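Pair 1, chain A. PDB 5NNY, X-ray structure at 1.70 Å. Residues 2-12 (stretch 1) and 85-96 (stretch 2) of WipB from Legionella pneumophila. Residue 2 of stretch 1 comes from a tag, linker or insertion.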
# COMPACT_ATOMS: atom_id res chain seq x y z
N PRO A 2 8.60 16.50 -13.74
CA PRO A 2 9.48 16.98 -14.81
C PRO A 2 9.51 16.00 -15.98
O PRO A 2 10.24 16.17 -16.96
CB PRO A 2 10.85 17.06 -14.13
CG PRO A 2 10.56 17.10 -12.66
CD PRO A 2 9.32 16.29 -12.47
N MET A 3 8.70 14.96 -15.83
CA MET A 3 8.42 13.91 -16.81
C MET A 3 7.07 13.33 -16.38
O MET A 3 6.41 13.86 -15.47
CB MET A 3 9.58 12.90 -16.89
CG MET A 3 9.39 11.59 -17.72
SD MET A 3 9.54 11.69 -19.52
CE MET A 3 9.11 10.04 -20.06
N THR A 4 6.63 12.27 -17.05
CA THR A 4 5.35 11.65 -16.79
C THR A 4 5.29 11.12 -15.35
O THR A 4 6.32 10.91 -14.70
CB THR A 4 5.14 10.52 -17.80
OG1 THR A 4 5.44 11.01 -19.11
CG2 THR A 4 3.71 9.98 -17.78
N ASP A 5 4.06 10.97 -14.84
CA ASP A 5 3.86 10.37 -13.53
C ASP A 5 4.50 8.99 -13.49
O ASP A 5 4.55 8.27 -14.49
CB ASP A 5 2.36 10.24 -13.21
CG ASP A 5 1.66 11.59 -12.99
OD1 ASP A 5 2.32 12.57 -12.58
OD2 ASP A 5 0.43 11.65 -13.19
N ILE A 6 5.03 8.63 -12.33
CA ILE A 6 5.51 7.28 -12.08
C ILE A 6 4.33 6.48 -11.56
O ILE A 6 3.69 6.87 -10.58
CB ILE A 6 6.65 7.25 -11.04
CG1 ILE A 6 7.66 8.35 -11.29
CG2 ILE A 6 7.36 5.89 -11.05
CD1 ILE A 6 8.24 8.31 -12.67
N SER A 7 4.02 5.39 -12.24
CA SER A 7 3.06 4.42 -11.73
C SER A 7 3.79 3.11 -11.56
O SER A 7 4.30 2.55 -12.54
CB SER A 7 1.87 4.27 -12.67
OG SER A 7 1.12 5.48 -12.68
N MET A 8 3.85 2.61 -10.32
CA MET A 8 4.52 1.37 -10.00
C MET A 8 3.52 0.23 -9.95
O MET A 8 2.43 0.38 -9.40
CB MET A 8 5.21 1.47 -8.64
CG MET A 8 6.21 2.59 -8.55
SD MET A 8 7.31 2.26 -7.19
CE MET A 8 8.36 3.73 -7.29
N GLY A 9 3.91 -0.91 -10.50
CA GLY A 9 3.10 -2.10 -10.39
C GLY A 9 3.09 -2.64 -8.97
O GLY A 9 3.53 -2.00 -8.02
N ASP A 10 2.54 -3.84 -8.84
CA ASP A 10 2.49 -4.49 -7.53
C ASP A 10 3.90 -4.87 -7.10
O ASP A 10 4.53 -5.72 -7.73
CB ASP A 10 1.57 -5.70 -7.56
CG ASP A 10 0.10 -5.31 -7.57
OD1 ASP A 10 -0.31 -4.48 -6.74
OD2 ASP A 10 -0.64 -5.83 -8.44
N LEU A 11 4.38 -4.26 -6.02
CA LEU A 11 5.75 -4.48 -5.56
C LEU A 11 5.94 -5.79 -4.82
O LEU A 11 7.09 -6.26 -4.72
CB LEU A 11 6.19 -3.32 -4.66
CG LEU A 11 6.30 -1.98 -5.38
CD1 LEU A 11 6.34 -0.85 -4.36
CD2 LEU A 11 7.55 -1.97 -6.26
N HIS A 12 4.86 -6.36 -4.28
CA HIS A 12 4.94 -7.55 -3.42
C HIS A 12 5.98 -7.37 -2.30
O HIS A 12 6.75 -8.27 -1.98
CB HIS A 12 5.22 -8.79 -4.25
CG HIS A 12 4.20 -9.01 -5.32
ND1 HIS A 12 2.86 -9.18 -5.02
CD2 HIS A 12 4.30 -9.03 -6.67
CE1 HIS A 12 2.18 -9.31 -6.15
NE2 HIS A 12 3.03 -9.21 -7.16
N ILE A 85 15.84 13.72 -4.85
CA ILE A 85 16.30 14.74 -5.79
C ILE A 85 15.19 15.28 -6.67
O ILE A 85 15.44 16.20 -7.46
CB ILE A 85 17.44 14.22 -6.68
CG1 ILE A 85 16.94 13.05 -7.53
CG2 ILE A 85 18.60 13.79 -5.83
CD1 ILE A 85 17.97 12.49 -8.50
N ASN A 86 13.98 14.73 -6.57
CA ASN A 86 12.84 15.20 -7.35
C ASN A 86 11.61 15.16 -6.46
O ASN A 86 11.14 14.08 -6.09
CB ASN A 86 12.62 14.37 -8.61
CG ASN A 86 11.65 15.03 -9.58
OD1 ASN A 86 10.74 15.74 -9.16
ND2 ASN A 86 11.85 14.82 -10.87
N THR A 87 11.09 16.35 -6.13
CA THR A 87 9.90 16.50 -5.31
C THR A 87 8.67 16.86 -6.13
O THR A 87 7.60 17.08 -5.55
CB THR A 87 10.14 17.58 -4.25
OG1 THR A 87 10.37 18.83 -4.90
CG2 THR A 87 11.36 17.23 -3.41
N LYS A 88 8.78 16.94 -7.45
CA LYS A 88 7.65 17.28 -8.31
C LYS A 88 7.05 16.08 -9.01
O LYS A 88 5.83 16.04 -9.23
CB LYS A 88 8.08 18.33 -9.34
CG LYS A 88 8.86 19.48 -8.73
CD LYS A 88 9.19 20.57 -9.74
CE LYS A 88 9.75 21.80 -9.03
NZ LYS A 88 8.77 22.30 -8.02
N LYS A 89 7.87 15.11 -9.39
CA LYS A 89 7.38 13.90 -10.02
C LYS A 89 6.44 13.16 -9.07
O LYS A 89 6.83 12.81 -7.95
CB LYS A 89 8.56 13.00 -10.39
CG LYS A 89 8.89 12.89 -11.85
CD LYS A 89 9.43 11.50 -12.16
CE LYS A 89 10.38 11.53 -13.34
NZ LYS A 89 10.51 10.19 -14.01
N LEU A 90 5.21 12.90 -9.52
CA LEU A 90 4.28 12.12 -8.71
C LEU A 90 4.54 10.63 -8.87
O LEU A 90 4.70 10.12 -9.99
CB LEU A 90 2.83 12.43 -9.09
CG LEU A 90 1.79 11.56 -8.36
CD1 LEU A 90 1.80 11.84 -6.87
CD2 LEU A 90 0.41 11.77 -8.91
N ILE A 91 4.57 9.92 -7.73
CA ILE A 91 4.77 8.48 -7.67
C ILE A 91 3.46 7.85 -7.22
O ILE A 91 2.98 8.15 -6.13
CB ILE A 91 5.89 8.11 -6.68
CG1 ILE A 91 7.12 8.99 -6.90
CG2 ILE A 91 6.23 6.65 -6.79
CD1 ILE A 91 7.92 9.25 -5.63
N ARG A 92 2.89 6.98 -8.05
CA ARG A 92 1.69 6.23 -7.68
C ARG A 92 2.06 4.78 -7.47
O ARG A 92 2.58 4.13 -8.38
CB ARG A 92 0.60 6.33 -8.75
CG ARG A 92 -0.07 7.66 -8.88
CD ARG A 92 -1.30 7.57 -9.82
NE ARG A 92 -2.00 8.86 -9.89
CZ ARG A 92 -1.66 9.84 -10.72
NH1 ARG A 92 -0.63 9.66 -11.53
NH2 ARG A 92 -2.33 10.99 -10.72
N LEU A 93 1.78 4.26 -6.27
CA LEU A 93 1.94 2.84 -5.98
C LEU A 93 0.60 2.14 -6.15
O LEU A 93 -0.34 2.37 -5.38
CB LEU A 93 2.49 2.65 -4.56
CG LEU A 93 3.99 2.89 -4.30
CD1 LEU A 93 4.46 4.30 -4.65
CD2 LEU A 93 4.35 2.55 -2.83
N ILE A 94 0.51 1.26 -7.15
CA ILE A 94 -0.74 0.54 -7.39
C ILE A 94 -1.02 -0.47 -6.28
O ILE A 94 -2.15 -0.97 -6.15
CB ILE A 94 -0.69 -0.10 -8.80
CG1 ILE A 94 -2.04 -0.01 -9.50
CG2 ILE A 94 -0.20 -1.53 -8.76
CD1 ILE A 94 -2.26 1.30 -10.22
N GLY A 95 -0.03 -0.77 -5.45
CA GLY A 95 -0.29 -1.42 -4.18
C GLY A 95 0.68 -2.56 -3.92
O GLY A 95 1.75 -2.67 -4.52
N ASP A 96 0.27 -3.41 -2.98
CA ASP A 96 1.05 -4.56 -2.53
C ASP A 96 2.45 -4.14 -2.09
O ASP A 96 3.41 -4.89 -2.22
CB ASP A 96 1.12 -5.63 -3.61
CG ASP A 96 -0.23 -6.29 -3.87
OD1 ASP A 96 -1.21 -5.93 -3.22
OD2 ASP A 96 -0.28 -7.17 -4.74
O HOH W 1 4.53 13.77 -12.48
O HOH W 2 2.93 -0.43 -5.92

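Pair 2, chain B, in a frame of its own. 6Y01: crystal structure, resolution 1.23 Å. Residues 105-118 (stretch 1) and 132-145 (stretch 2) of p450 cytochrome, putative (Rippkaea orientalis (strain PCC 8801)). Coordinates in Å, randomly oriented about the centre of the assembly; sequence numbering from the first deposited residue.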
# COMPACT_ATOMS: atom_id res chain seq x y z
N ASN B 105 7.13 8.12 -0.98
CA ASN B 105 7.89 9.35 -1.29
C ASN B 105 9.04 9.51 -0.30
O ASN B 105 10.14 9.84 -0.62
CB ASN B 105 7.02 10.62 -1.21
CG ASN B 105 5.87 10.65 -2.21
OD1 ASN B 105 5.76 9.81 -3.00
ND2 ASN B 105 4.95 11.61 -2.08
N VAL B 106 8.71 9.29 1.00
CA VAL B 106 9.71 9.58 2.05
C VAL B 106 10.75 8.47 2.15
O VAL B 106 11.93 8.78 2.31
CB VAL B 106 9.11 10.04 3.36
CG1 VAL B 106 8.17 11.25 3.14
CG2 VAL B 106 8.46 8.90 4.05
N LEU B 107 10.33 7.22 2.00
CA LEU B 107 11.31 6.12 2.08
C LEU B 107 12.29 6.15 0.90
O LEU B 107 13.42 5.69 1.03
CB LEU B 107 10.58 4.78 2.10
CG LEU B 107 9.80 4.48 3.41
CD1 LEU B 107 9.04 3.18 3.21
CD2 LEU B 107 10.75 4.41 4.58
N SER B 108 11.85 6.69 -0.24
CA SER B 108 12.68 6.72 -1.47
C SER B 108 13.63 7.90 -1.52
O SER B 108 14.50 7.93 -2.40
CB SER B 108 11.74 6.73 -2.65
OG SER B 108 10.91 5.61 -2.74
N SER B 109 13.43 8.90 -0.70
CA SER B 109 14.18 10.16 -0.74
C SER B 109 15.41 10.07 0.16
O SER B 109 15.33 9.51 1.27
CB SER B 109 13.33 11.31 -0.31
OG SER B 109 12.23 11.55 -1.16
N ASP B 110 16.54 10.58 -0.29
CA ASP B 110 17.71 10.74 0.59
C ASP B 110 17.51 11.91 1.55
O ASP B 110 17.97 11.85 2.69
CB ASP B 110 18.97 10.90 -0.26
CG ASP B 110 19.27 9.65 -1.03
OD1 ASP B 110 19.28 8.53 -0.40
OD2 ASP B 110 19.44 9.74 -2.21
N VAL B 111 16.87 12.97 1.08
CA VAL B 111 16.49 14.15 1.89
C VAL B 111 15.12 14.55 1.42
O VAL B 111 14.85 14.50 0.19
CB VAL B 111 17.48 15.30 1.74
CG1 VAL B 111 17.04 16.46 2.61
CG2 VAL B 111 18.91 14.88 2.03
N VAL B 112 14.27 14.98 2.33
CA VAL B 112 12.91 15.46 2.02
C VAL B 112 12.91 16.96 2.32
O VAL B 112 13.35 17.37 3.41
CB VAL B 112 11.85 14.74 2.90
CG1 VAL B 112 10.49 15.36 2.73
CG2 VAL B 112 11.80 13.25 2.59
N ILE B 113 12.48 17.76 1.34
CA ILE B 113 12.27 19.19 1.55
C ILE B 113 10.78 19.48 1.51
O ILE B 113 10.09 19.08 0.54
CB ILE B 113 12.97 20.04 0.46
CG1 ILE B 113 14.46 19.73 0.36
CG2 ILE B 113 12.69 21.50 0.71
CD1 ILE B 113 15.15 20.41 -0.81
N ALA B 114 10.31 20.15 2.55
CA ALA B 114 8.93 20.64 2.59
C ALA B 114 8.99 22.11 2.23
O ALA B 114 9.48 22.93 3.01
CB ALA B 114 8.29 20.43 3.96
N CYS B 115 8.46 22.41 1.05
CA CYS B 115 8.46 23.76 0.50
C CYS B 115 7.05 24.29 0.63
O CYS B 115 6.19 23.98 -0.20
CB CYS B 115 8.97 23.68 -0.95
SG CYS B 115 9.05 25.23 -1.81
N GLY B 116 6.82 25.07 1.67
CA GLY B 116 5.49 25.48 2.11
C GLY B 116 4.87 24.44 3.03
O GLY B 116 5.49 23.43 3.38
N ILE B 117 3.64 24.66 3.40
CA ILE B 117 2.95 23.78 4.39
C ILE B 117 1.50 23.65 3.98
O ILE B 117 0.91 24.52 3.35
CB ILE B 117 3.12 24.36 5.80
CG1 ILE B 117 2.76 23.31 6.85
CG2 ILE B 117 2.30 25.62 5.92
CD1 ILE B 117 3.79 22.19 6.93
N GLY B 118 0.92 22.55 4.33
CA GLY B 118 -0.46 22.17 4.06
C GLY B 118 -0.66 20.79 4.72
O GLY B 118 0.31 20.22 5.27
N GLN B 132 13.12 8.53 10.37
CA GLN B 132 14.47 9.07 10.65
C GLN B 132 15.14 9.52 9.34
O GLN B 132 16.38 9.46 9.22
CB GLN B 132 15.30 8.05 11.42
CG GLN B 132 14.58 7.58 12.69
CD GLN B 132 15.18 8.17 13.93
OE1 GLN B 132 15.14 9.38 14.12
NE2 GLN B 132 15.76 7.32 14.73
N LYS B 133 14.34 10.00 8.40
CA LYS B 133 14.86 10.59 7.18
C LYS B 133 15.21 12.04 7.47
O LYS B 133 14.51 12.72 8.20
CB LYS B 133 13.82 10.55 6.05
CG LYS B 133 13.61 9.17 5.43
CD LYS B 133 14.86 8.84 4.58
CE LYS B 133 14.66 7.68 3.67
NZ LYS B 133 15.93 7.35 3.06
N PRO B 134 16.28 12.58 6.83
CA PRO B 134 16.58 14.00 6.96
C PRO B 134 15.49 14.85 6.29
O PRO B 134 15.07 14.55 5.15
CB PRO B 134 17.91 14.18 6.20
CG PRO B 134 18.46 12.81 6.09
CD PRO B 134 17.27 11.86 6.03
N VAL B 135 15.06 15.88 7.02
CA VAL B 135 13.98 16.76 6.56
C VAL B 135 14.44 18.19 6.67
O VAL B 135 14.94 18.60 7.71
CB VAL B 135 12.68 16.57 7.34
CG1 VAL B 135 11.64 17.60 6.91
CG2 VAL B 135 12.15 15.16 7.17
N ILE B 136 14.22 18.94 5.57
CA ILE B 136 14.47 20.38 5.54
C ILE B 136 13.15 21.09 5.35
O ILE B 136 12.43 20.79 4.38
CB ILE B 136 15.45 20.75 4.42
CG1 ILE B 136 16.78 20.01 4.59
CG2 ILE B 136 15.63 22.25 4.37
CD1 ILE B 136 17.70 20.14 3.38
N LEU B 137 12.84 22.03 6.23
CA LEU B 137 11.64 22.88 6.09
C LEU B 137 12.04 24.20 5.45
O LEU B 137 12.92 24.88 5.95
CB LEU B 137 11.01 23.10 7.46
CG LEU B 137 10.68 21.83 8.24
CD1 LEU B 137 10.07 22.21 9.60
CD2 LEU B 137 9.74 20.94 7.48
N LEU B 138 11.33 24.55 4.41
CA LEU B 138 11.48 25.86 3.72
C LEU B 138 10.09 26.51 3.68
O LEU B 138 9.30 26.24 2.76
CB LEU B 138 12.10 25.63 2.34
CG LEU B 138 12.35 26.91 1.57
CD1 LEU B 138 13.48 27.72 2.16
CD2 LEU B 138 12.70 26.53 0.15
N ASN B 139 9.76 27.22 4.76
CA ASN B 139 8.41 27.78 4.90
C ASN B 139 8.43 28.92 5.89
O ASN B 139 9.46 29.14 6.55
CB ASN B 139 7.37 26.73 5.29
CG ASN B 139 7.54 26.17 6.67
OD1 ASN B 139 7.75 26.91 7.64
ND2 ASN B 139 7.52 24.85 6.73
N ASP B 140 7.29 29.59 5.98
CA ASP B 140 7.10 30.74 6.89
C ASP B 140 6.09 30.38 7.98
O ASP B 140 5.35 31.26 8.38
CB ASP B 140 6.67 31.97 6.10
CG ASP B 140 7.78 32.46 5.19
OD1 ASP B 140 8.94 32.47 5.66
OD2 ASP B 140 7.48 32.77 3.99
N ASP B 141 6.08 29.11 8.41
CA ASP B 141 5.13 28.60 9.42
C ASP B 141 5.88 28.24 10.71
O ASP B 141 6.32 27.09 10.86
CB ASP B 141 4.34 27.40 8.90
CG ASP B 141 3.20 27.01 9.81
OD1 ASP B 141 2.33 27.83 9.99
OD2 ASP B 141 3.24 25.91 10.40
N LEU B 142 5.96 29.18 11.64
CA LEU B 142 6.71 28.98 12.89
C LEU B 142 6.09 27.88 13.75
O LEU B 142 6.85 27.17 14.42
CB LEU B 142 6.80 30.30 13.64
CG LEU B 142 7.55 31.41 12.91
CD1 LEU B 142 7.52 32.67 13.76
CD2 LEU B 142 8.99 30.98 12.59
N LEU B 143 4.76 27.70 13.72
CA LEU B 143 4.08 26.64 14.51
C LEU B 143 4.59 25.27 14.08
O LEU B 143 4.96 24.47 14.96
CB LEU B 143 2.56 26.67 14.32
CG LEU B 143 1.75 27.64 15.14
CD1 LEU B 143 0.27 27.47 14.79
CD2 LEU B 143 1.98 27.42 16.61
N SER B 144 4.55 24.98 12.77
CA SER B 144 5.01 23.67 12.24
C SER B 144 6.49 23.48 12.56
O SER B 144 6.87 22.35 12.88
CB SER B 144 4.73 23.50 10.73
OG SER B 144 5.53 24.36 9.93
N GLN B 145 7.29 24.54 12.50
CA GLN B 145 8.74 24.43 12.73
C GLN B 145 8.98 24.01 14.18
O GLN B 145 9.71 23.04 14.41
CB GLN B 145 9.46 25.74 12.37
CG GLN B 145 9.41 26.05 10.87
CD GLN B 145 10.05 27.37 10.54
OE1 GLN B 145 10.79 27.93 11.35
NE2 GLN B 145 9.74 27.90 9.36
O HOH W 3 14.53 4.26 3.18
O HOH W 4 16.07 5.31 0.24

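What backbone geometry do the two pairs share? Each sets two parallel strands side by side, their axes 17° apart and 4.6 Å apart at closest approach in pair 1, 4.7 Å in pair 2; fourteen central residues superpose with an RMSD of 0.8 Å. The hydrogen-bond ladder repeats position by position. In pair 1, A:Ile6 N donates to A:Leu90 O (2.8 Å), A:Arg92 N to A:Ile6 O (2.7 Å), A:Met8 N to A:Arg92 O (2.8 Å) and A:Ile94 N to A:Met8 O (3.1 Å). The matching bonds in pair 2 are B:Val112 N to B:Pro134 O (3.0 Å), B:Ile136 N to B:Val112 O (2.8 Å), B:Ala114 N to B:Ile136 O (2.9 Å) and B:Leu138 N to B:Ala114 O (2.8 Å). Because this ladder uses main-chain atoms alone, the side chains are free to differ.

How is the face holding A:Ile6 and A:Met8, and in pair 2 B:Val112 and B:Ala114, filled? A:Ile6, A:Met8, A:Ile91 and A:Leu93 match B:Val112, B:Ala114, B:Val135 and B:Leu137. The long A:Met8 side chain reaches back along the neighbouring strand, bringing CE within 3.6 Å of A:Ile91 CG2. B:Ala114 cannot extend; instead the end of B:Leu137 comes nearer, placing its CD2 3.8 Å from B:Ala114 CB.

What occupies the other face, and the position just before its first bridge? In pair 1, A:Arg92 NH1 forms a salt bridge with A:Asp5 OD2 at 2.8 Å, the carboxylate lying at the guanidinium edge near its plane. Water 1 also links A:Asp5 OD1 to A:Leu90 N. The matching residues in pair 2 are B:Ile136 and B:Val111, and there B:Val111 CG1 packs 3.8 Å from B:Ile136 CD1. Thus the same diagonal pairing is ionic in one protein and apolar in the other. A:Ser7, exposed, corresponds to buried B:Ile113, whose CG1 lies 4.3 Å from B:Ile136 CB.

How do the ends diverge? The matched lysines both reach the other stretch: A:Lys89 NZ comes within 3.2 Å of A:Ile6 CD1 and is hydrogen-bonded elsewhere in the structure, whereas B:Lys133 NZ donates to B:Ser109 O at 2.9 Å. At the far end, water 2 bridges A:Gly9 O and A:Gly95 N, and A:Leu11 N makes a weak bond to A:Gly95 O at 3.4 Å. Pair 2 instead carries the ladder directly onward, with B:Gly116 N bonded to B:Leu138 O at 3.0 Å. B:Gly116 has positive phi, which favours glycine; its match is A:Asp10.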